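Local coordinates for protein neutral ceramidase (Pseudomonas aeruginosa, PDB 2ZWS) that hydrolyses the N-acyl linkage of ceramides to give sphingosine and a free fatty acid, and also runs the reverse synthesis, as a secreted zinc-dependent amidohydrolase, at residues R300-F304 and T305-I309; E312-G316 and Q317-L321. All coordinates share one frame; numbering follows the deposited sequence.

Contact 1 (R300-F304 and T305-I309)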
ATOM      1  N   ARG A 300       8.703 -19.697  -0.308  1.00 13.65           N
ATOM      2  CA  ARG A 300       9.654 -20.082  -1.335  1.00 15.00           C
ATOM      3  C   ARG A 300       9.879 -18.933  -2.302  1.00 14.00           C
ATOM      4  O   ARG A 300       8.908 -18.383  -2.807  1.00 13.70           O
ATOM      5  CB  ARG A 300       9.043 -21.251  -2.140  1.00 17.25           C
ATOM      6  CG  ARG A 300       9.969 -22.366  -2.241  1.00 23.16           C
ATOM      7  CD  ARG A 300      10.021 -22.932  -3.623  1.00 25.36           C
ATOM      8  NE  ARG A 300       8.771 -23.424  -4.183  1.00 25.62           N
ATOM      9  CZ  ARG A 300       8.701 -23.909  -5.421  1.00 24.92           C
ATOM     10  NH1 ARG A 300       9.800 -23.947  -6.154  1.00 24.95           N
ATOM     11  NH2 ARG A 300       7.552 -24.372  -5.924  1.00 22.94           N
ATOM     12  N   PHE A 301      11.143 -18.589  -2.580  1.00 13.95           N
ATOM     13  CA  PHE A 301      11.452 -17.862  -3.814  1.00 13.56           C
ATOM     14  C   PHE A 301      11.450 -18.832  -4.993  1.00 14.23           C
ATOM     15  O   PHE A 301      12.134 -19.862  -4.960  1.00 14.84           O
ATOM     16  CB  PHE A 301      12.796 -17.150  -3.748  1.00 14.33           C
ATOM     17  CG  PHE A 301      12.777 -15.858  -2.962  1.00 12.73           C
ATOM     18  CD1 PHE A 301      11.980 -14.783  -3.373  1.00 15.09           C
ATOM     19  CD2 PHE A 301      13.608 -15.681  -1.854  1.00 12.45           C
ATOM     20  CE1 PHE A 301      11.992 -13.569  -2.687  1.00 14.07           C
ATOM     21  CE2 PHE A 301      13.613 -14.458  -1.121  1.00 14.46           C
ATOM     22  CZ  PHE A 301      12.798 -13.420  -1.530  1.00 14.14           C
ATOM     23  N   VAL A 302      10.691 -18.489  -6.024  1.00 14.23           N
ATOM     24  CA  VAL A 302      10.544 -19.347  -7.223  1.00 13.94           C
ATOM     25  C   VAL A 302      11.126 -18.664  -8.448  1.00 14.66           C
ATOM     26  O   VAL A 302      10.758 -17.534  -8.760  1.00 14.66           O
ATOM     27  CB  VAL A 302       9.055 -19.682  -7.494  1.00 14.15           C
ATOM     28  CG1 VAL A 302       8.921 -20.656  -8.649  1.00 15.46           C
ATOM     29  CG2 VAL A 302       8.416 -20.267  -6.240  1.00 16.62           C
ATOM     30  N   ASP A 303      12.034 -19.348  -9.138  1.00 15.45           N
ATOM     31  CA  ASP A 303      12.521 -18.828 -10.405  1.00 16.32           C
ATOM     32  C   ASP A 303      11.466 -19.071 -11.514  1.00 16.10           C
ATOM     33  O   ASP A 303      11.137 -20.235 -11.862  1.00 17.25           O
ATOM     34  CB  ASP A 303      13.859 -19.470 -10.763  1.00 17.04           C
ATOM     35  CG  ASP A 303      14.517 -18.824 -11.989  1.00 19.62           C
ATOM     36  OD1 ASP A 303      13.904 -17.946 -12.645  1.00 19.87           O
ATOM     37  OD2 ASP A 303      15.691 -19.182 -12.265  1.00 25.09           O
ATOM     38  N   PHE A 304      10.905 -17.969 -12.014  1.00 16.56           N
ATOM     39  CA  PHE A 304       9.819 -18.035 -13.014  1.00 16.75           C
ATOM     40  C   PHE A 304      10.339 -18.351 -14.421  1.00 18.48           C
ATOM     41  O   PHE A 304       9.561 -18.752 -15.300  1.00 18.28           O
ATOM     42  CB  PHE A 304       8.990 -16.720 -12.985  1.00 17.17           C
ATOM     43  CG  PHE A 304       7.779 -16.795 -12.101  1.00 16.56           C
ATOM     44  CD1 PHE A 304       7.854 -17.373 -10.830  1.00 17.55           C
ATOM     45  CD2 PHE A 304       6.559 -16.291 -12.537  1.00 16.19           C
ATOM     46  CE1 PHE A 304       6.715 -17.466 -10.015  1.00 17.03           C
ATOM     47  CE2 PHE A 304       5.424 -16.390 -11.733  1.00 19.16           C
ATOM     48  CZ  PHE A 304       5.500 -16.988 -10.484  1.00 18.22           C
ATOM     49  N   THR A 305      11.643 -18.207 -14.633  1.00 18.51           N
ATOM     50  CA  THR A 305      12.224 -18.409 -15.975  1.00 19.93           C
ATOM     51  C   THR A 305      12.135 -19.889 -16.363  1.00 21.77           C
ATOM     52  O   THR A 305      12.653 -20.762 -15.660  1.00 22.45           O
ATOM     53  CB  THR A 305      13.665 -17.876 -16.016  1.00 19.95           C
ATOM     54  OG1 THR A 305      13.659 -16.467 -15.726  1.00 19.12           O
ATOM     55  CG2 THR A 305      14.281 -18.086 -17.402  1.00 19.83           C
ATOM     56  N   ARG A 306      11.464 -20.147 -17.493  1.00 23.59           N
ATOM     57  CA  ARG A 306      11.137 -21.499 -17.977  0.60 23.98           C
ATOM     58  C   ARG A 306      10.560 -22.442 -16.921  1.00 23.38           C
ATOM     59  O   ARG A 306      10.852 -23.638 -16.867  1.00 23.66           O
ATOM     60  CB  ARG A 306      12.251 -22.131 -18.841  0.60 24.76           C
ATOM     61  CG  ARG A 306      13.664 -22.076 -18.300  0.60 26.39           C
ATOM     62  CD  ARG A 306      14.671 -22.241 -19.437  0.60 30.74           C
ATOM     63  NE  ARG A 306      16.005 -21.748 -19.086  0.60 24.41           N
ATOM     64  CZ  ARG A 306      16.483 -20.550 -19.421  0.60 39.26           C
ATOM     65  NH1 ARG A 306      17.707 -20.204 -19.052  0.60 28.21           N
ATOM     66  NH2 ARG A 306      15.752 -19.696 -20.136  0.60 25.86           N
ATOM     67  N   LEU A 307       9.684 -21.887 -16.082  1.00 22.16           N
ATOM     68  CA  LEU A 307       8.995 -22.687 -15.092  1.00 21.97           C
ATOM     69  C   LEU A 307       8.025 -23.679 -15.731  1.00 21.89           C
ATOM     70  O   LEU A 307       7.087 -23.268 -16.407  1.00 22.39           O
ATOM     71  CB  LEU A 307       8.231 -21.785 -14.113  1.00 21.10           C
ATOM     72  CG  LEU A 307       7.500 -22.479 -12.962  1.00 21.70           C
ATOM     73  CD1 LEU A 307       8.476 -23.147 -12.005  1.00 22.88           C
ATOM     74  CD2 LEU A 307       6.647 -21.442 -12.217  1.00 20.32           C
ATOM     75  N   PRO A 308       8.235 -24.987 -15.497  1.00 22.50           N
ATOM     76  CA  PRO A 308       7.310 -25.981 -16.038  1.00 22.58           C
ATOM     77  C   PRO A 308       5.974 -25.964 -15.309  1.00 22.74           C
ATOM     78  O   PRO A 308       5.930 -25.855 -14.078  1.00 23.17           O
ATOM     79  CB  PRO A 308       8.026 -27.314 -15.760  1.00 21.84           C
ATOM     80  CG  PRO A 308       9.446 -26.952 -15.478  1.00 23.68           C
ATOM     81  CD  PRO A 308       9.330 -25.636 -14.755  1.00 23.03           C
ATOM     82  N   ILE A 309       4.893 -26.065 -16.068  1.00 22.48           N
ATOM     83  CA  ILE A 309       3.557 -26.143 -15.503  1.00 22.56           C
ATOM     84  C   ILE A 309       2.913 -27.474 -15.862  1.00 23.06           C
ATOM     85  O   ILE A 309       2.837 -27.847 -17.047  1.00 23.55           O
ATOM     86  CB  ILE A 309       2.644 -24.994 -15.989  1.00 22.72           C
ATOM     87  CG1 ILE A 309       3.399 -23.662 -15.922  1.00 23.18           C
ATOM     88  CG2 ILE A 309       1.368 -24.962 -15.142  1.00 22.08           C
ATOM     89  CD1 ILE A 309       2.818 -22.563 -16.728  1.00 24.36           C
TER
HETATM   90  O   HOH W   1      12.162 -22.056 -13.417  1.00 34.16           O
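Asp-303 and Thr-305 meet where strand 295-303 runs out, and their contact is an Asx turn that leads straight into a beta turn over Phe-304 to Leu-307. Hydrogen bonds set both bends. The Asx turn is made by Thr-305 N donating to Asp-303 OD1 at 3.0 Å; the bond is fairly straight at the hydrogen, 159°, but reaches the oxygen from above the carboxylate plane. With CG anti to the backbone N (chi1 -172°), the Asp-303 side chain runs forward beside its own carbonyl carbon, to the amide two residues on. The beta turn is closed by Leu-307 N donating to Phe-304 O at 3.2 Å. Thr-305 and Arg-306 are its two corner residues, and Arg-306 has left-handed helical backbone angles, so the turn is close to type II.

Apolar contacts are looser. Leu-307 splits its two methyls: CD1 lies 4.2 Å from Val-302 CG1, while CD2 sits over one face of the Phe-304 ring, 4.5 Å from CD1 of that ring. Phe-304 itself points its CB away from the turn and into the protein, where its ring meets Tyr-467 edge-to-face and touches Leu-478 of helix 471-488. Val-302 also packs on Leu-478, and its side chain is about 9 Å from that of Gln-68, a probable substrate-binding residue.

One water bridges two carbonyl oxygens that could not bond each other, donating to Asp-303 O and to Thr-305 O, each 2.6 Å from the water oxygen.

Contact 2 (E312-G316 and Q317-L321)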
ATOM      1  N   GLU A 312      -2.405 -30.634 -15.275  1.00 27.00           N
ATOM      2  CA  GLU A 312      -3.578 -30.449 -14.415  0.60 28.25           C
ATOM      3  C   GLU A 312      -4.001 -28.980 -14.263  1.00 27.07           C
ATOM      4  O   GLU A 312      -5.156 -28.700 -13.934  1.00 27.32           O
ATOM      5  CB  GLU A 312      -3.367 -31.104 -13.042  0.60 27.34           C
ATOM      6  CG  GLU A 312      -2.023 -30.807 -12.393  0.60 29.57           C
ATOM      7  CD  GLU A 312      -1.585 -31.857 -11.381  0.60 22.48           C
ATOM      8  OE1 GLU A 312      -2.383 -32.195 -10.482  0.60 33.11           O
ATOM      9  OE2 GLU A 312      -0.433 -32.337 -11.474  0.60 29.57           O
ATOM     10  N   PHE A 313      -3.082 -28.051 -14.524  1.00 26.74           N
ATOM     11  CA  PHE A 313      -3.357 -26.613 -14.348  1.00 26.12           C
ATOM     12  C   PHE A 313      -3.555 -25.834 -15.649  1.00 26.67           C
ATOM     13  O   PHE A 313      -3.970 -24.674 -15.628  1.00 26.21           O
ATOM     14  CB  PHE A 313      -2.240 -25.976 -13.509  1.00 24.94           C
ATOM     15  CG  PHE A 313      -2.063 -26.626 -12.176  1.00 23.61           C
ATOM     16  CD1 PHE A 313      -1.027 -27.538 -11.959  1.00 22.91           C
ATOM     17  CD2 PHE A 313      -2.942 -26.344 -11.134  1.00 22.53           C
ATOM     18  CE1 PHE A 313      -0.876 -28.170 -10.719  1.00 21.53           C
ATOM     19  CE2 PHE A 313      -2.799 -26.966  -9.888  1.00 22.08           C
ATOM     20  CZ  PHE A 313      -1.762 -27.882  -9.675  1.00 21.65           C
ATOM     21  N   THR A 314      -3.270 -26.474 -16.778  1.00 27.52           N
ATOM     22  CA  THR A 314      -3.332 -25.795 -18.067  1.00 28.68           C
ATOM     23  C   THR A 314      -4.551 -26.249 -18.880  1.00 29.64           C
ATOM     24  O   THR A 314      -5.624 -26.484 -18.322  1.00 29.70           O
ATOM     25  CB  THR A 314      -2.051 -26.051 -18.853  1.00 28.63           C
ATOM     26  OG1 THR A 314      -1.981 -27.446 -19.166  1.00 28.98           O
ATOM     27  CG2 THR A 314      -0.826 -25.678 -18.023  1.00 28.86           C
ATOM     28  N   ASP A 315      -4.370 -26.363 -20.191  1.00 30.80           N
ATOM     29  CA  ASP A 315      -5.412 -26.879 -21.088  1.00 32.24           C
ATOM     30  C   ASP A 315      -5.406 -28.408 -21.117  1.00 32.74           C
ATOM     31  O   ASP A 315      -6.329 -29.035 -21.652  1.00 33.43           O
ATOM     32  CB  ASP A 315      -5.255 -26.292 -22.506  1.00 32.77           C
ATOM     33  CG  ASP A 315      -3.840 -26.453 -23.080  1.00 34.21           C
ATOM     34  OD1 ASP A 315      -3.665 -26.114 -24.273  1.00 37.27           O
ATOM     35  OD2 ASP A 315      -2.907 -26.902 -22.369  1.00 34.18           O
ATOM     36  N   GLY A 316      -4.370 -29.002 -20.532  1.00 32.84           N
ATOM     37  CA  GLY A 316      -4.215 -30.455 -20.502  1.00 32.93           C
ATOM     38  C   GLY A 316      -2.902 -30.898 -21.111  1.00 32.79           C
ATOM     39  O   GLY A 316      -2.602 -32.098 -21.165  1.00 33.12           O
ATOM     40  N   GLN A 317      -2.132 -29.926 -21.593  1.00 32.27           N
ATOM     41  CA  GLN A 317      -0.792 -30.163 -22.091  1.00 32.29           C
ATOM     42  C   GLN A 317       0.210 -29.565 -21.106  1.00 31.72           C
ATOM     43  O   GLN A 317      -0.113 -28.576 -20.421  1.00 31.38           O
ATOM     44  CB  GLN A 317      -0.596 -29.514 -23.462  1.00 32.29           C
ATOM     45  CG  GLN A 317      -1.318 -30.228 -24.629  1.00 33.10           C
ATOM     46  CD  GLN A 317      -1.097 -31.739 -24.628  1.00 40.15           C
ATOM     47  OE1 GLN A 317      -2.051 -32.513 -24.516  1.00 35.78           O
ATOM     48  NE2 GLN A 317       0.165 -32.163 -24.725  1.00 33.84           N
ATOM     49  N   PRO A 318       1.417 -30.157 -21.022  1.00 31.20           N
ATOM     50  CA  PRO A 318       2.486 -29.500 -20.265  1.00 30.52           C
ATOM     51  C   PRO A 318       2.835 -28.149 -20.882  1.00 29.58           C
ATOM     52  O   PRO A 318       2.926 -28.023 -22.110  1.00 29.32           O
ATOM     53  CB  PRO A 318       3.675 -30.460 -20.404  1.00 30.69           C
ATOM     54  CG  PRO A 318       3.080 -31.769 -20.794  1.00 31.22           C
ATOM     55  CD  PRO A 318       1.851 -31.453 -21.579  1.00 31.25           C
ATOM     56  N   ARG A 319       3.034 -27.143 -20.028  1.00 27.84           N
ATOM     57  CA  ARG A 319       3.378 -25.804 -20.503  1.00 26.74           C
ATOM     58  C   ARG A 319       4.610 -25.276 -19.762  1.00 25.70           C
ATOM     59  O   ARG A 319       5.069 -25.887 -18.805  1.00 25.33           O
ATOM     60  CB  ARG A 319       2.186 -24.844 -20.359  1.00 26.93           C
ATOM     61  CG  ARG A 319       0.914 -25.235 -21.162  1.00 28.12           C
ATOM     62  CD  ARG A 319       1.134 -25.279 -22.676  1.00 29.81           C
ATOM     63  NE  ARG A 319      -0.088 -25.657 -23.406  1.00 32.05           N
ATOM     64  CZ  ARG A 319      -0.128 -25.989 -24.698  1.00 31.82           C
ATOM     65  NH1 ARG A 319       0.983 -26.002 -25.415  1.00 33.81           N
ATOM     66  NH2 ARG A 319      -1.278 -26.322 -25.277  1.00 33.89           N
ATOM     67  N   GLN A 320       5.159 -24.176 -20.254  1.00 25.18           N
ATOM     68  CA  GLN A 320       6.272 -23.485 -19.599  1.00 25.36           C
ATOM     69  C   GLN A 320       6.019 -22.004 -19.670  1.00 23.71           C
ATOM     70  O   GLN A 320       5.577 -21.510 -20.708  1.00 23.76           O
ATOM     71  CB  GLN A 320       7.570 -23.744 -20.342  1.00 26.16           C
ATOM     72  CG  GLN A 320       8.435 -24.819 -19.768  1.00 28.79           C
ATOM     73  CD  GLN A 320       9.876 -24.727 -20.262  1.00 40.16           C
ATOM     74  OE1 GLN A 320      10.727 -25.497 -19.820  1.00 31.69           O
ATOM     75  NE2 GLN A 320      10.157 -23.774 -21.154  1.00 29.02           N
ATOM     76  N   LEU A 321       6.313 -21.282 -18.587  1.00 22.70           N
ATOM     77  CA  LEU A 321       6.183 -19.827 -18.620  1.00 21.13           C
ATOM     78  C   LEU A 321       7.154 -19.226 -19.625  1.00 21.40           C
ATOM     79  O   LEU A 321       8.215 -19.809 -19.892  1.00 21.15           O
ATOM     80  CB  LEU A 321       6.454 -19.223 -17.233  1.00 20.51           C
ATOM     81  CG  LEU A 321       5.419 -19.453 -16.138  1.00 19.72           C
ATOM     82  CD1 LEU A 321       5.840 -18.665 -14.877  1.00 20.78           C
ATOM     83  CD2 LEU A 321       4.024 -19.042 -16.584  1.00 19.45           C
TER
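Gln-317 and Thr-314 meet in the connection of a two-stranded beta hairpin, where Thr-314 opens an ST turn and Asp-315 an overlapping Asx turn. Gln-317 uses both ends of its backbone. Its N donates to Asp-315 OD2 at 3.2 Å, from above the carboxylate plane, while its O accepts from Thr-314 OG1 at 2.5 Å, a short bond. That hydroxyl works twice, because Thr-314 OG1 also accepts from Gly-316 N at 3.2 Å in a nearly straight bond of 172°; with OG1 tucked between the backbone N and the carbonyl carbon (chi1 65°), it faces back into the bend. Beyond Pro-318 the chain enters strand 319-320.

Arg-319 then folds back over the turn. Arg-319 CG lies 3.6 Å from Thr-314 CG2, and both side chains also touch Trp-470. The bend at chi2 brings the guanidinium round to Asp-315, and the Arg-319 and Asp-315 side chains cross at about a right angle. The salt bridge is side-on, one nitrogen to each oxygen, with the carboxylate and guanidinium planes turned 38° apart. Arg-319 NE reaches Asp-315 OD2 at 3.3 Å, on the face of the carboxylate opposite to Gln-317 N; with Arg-319 NH2 on OD1, three N-H groups hold the Asp-315 carboxylate and fix its rotation. The tighter arm is Arg-319 NH2 to Asp-315 OD1, 2.6 Å, on the syn lone pair and close to the guanidinium plane.

Coming down strand 295-303, the chain leaves the four-stranded sheet that also holds strand 392-400 and turns sharply at contact 1, which delivers it to strand 308-309. It then passes through a short loop, and contact 2 turns it back into strand 319-320. The two contacts are in series, neither nested nor crossed, with centres about 14 Å apart. The antiparallel pairing of 308-309 with 319-320 joins them: probable hydrogen bonds run from Ile-309 N to Arg-319 O (2.7 Å) and from Leu-321 N to Leu-307 O (3.0 Å). Leu-321 also packs its CD1 against Phe-304 CD2 at 3.4 Å, and both side chains reach helix 471-488.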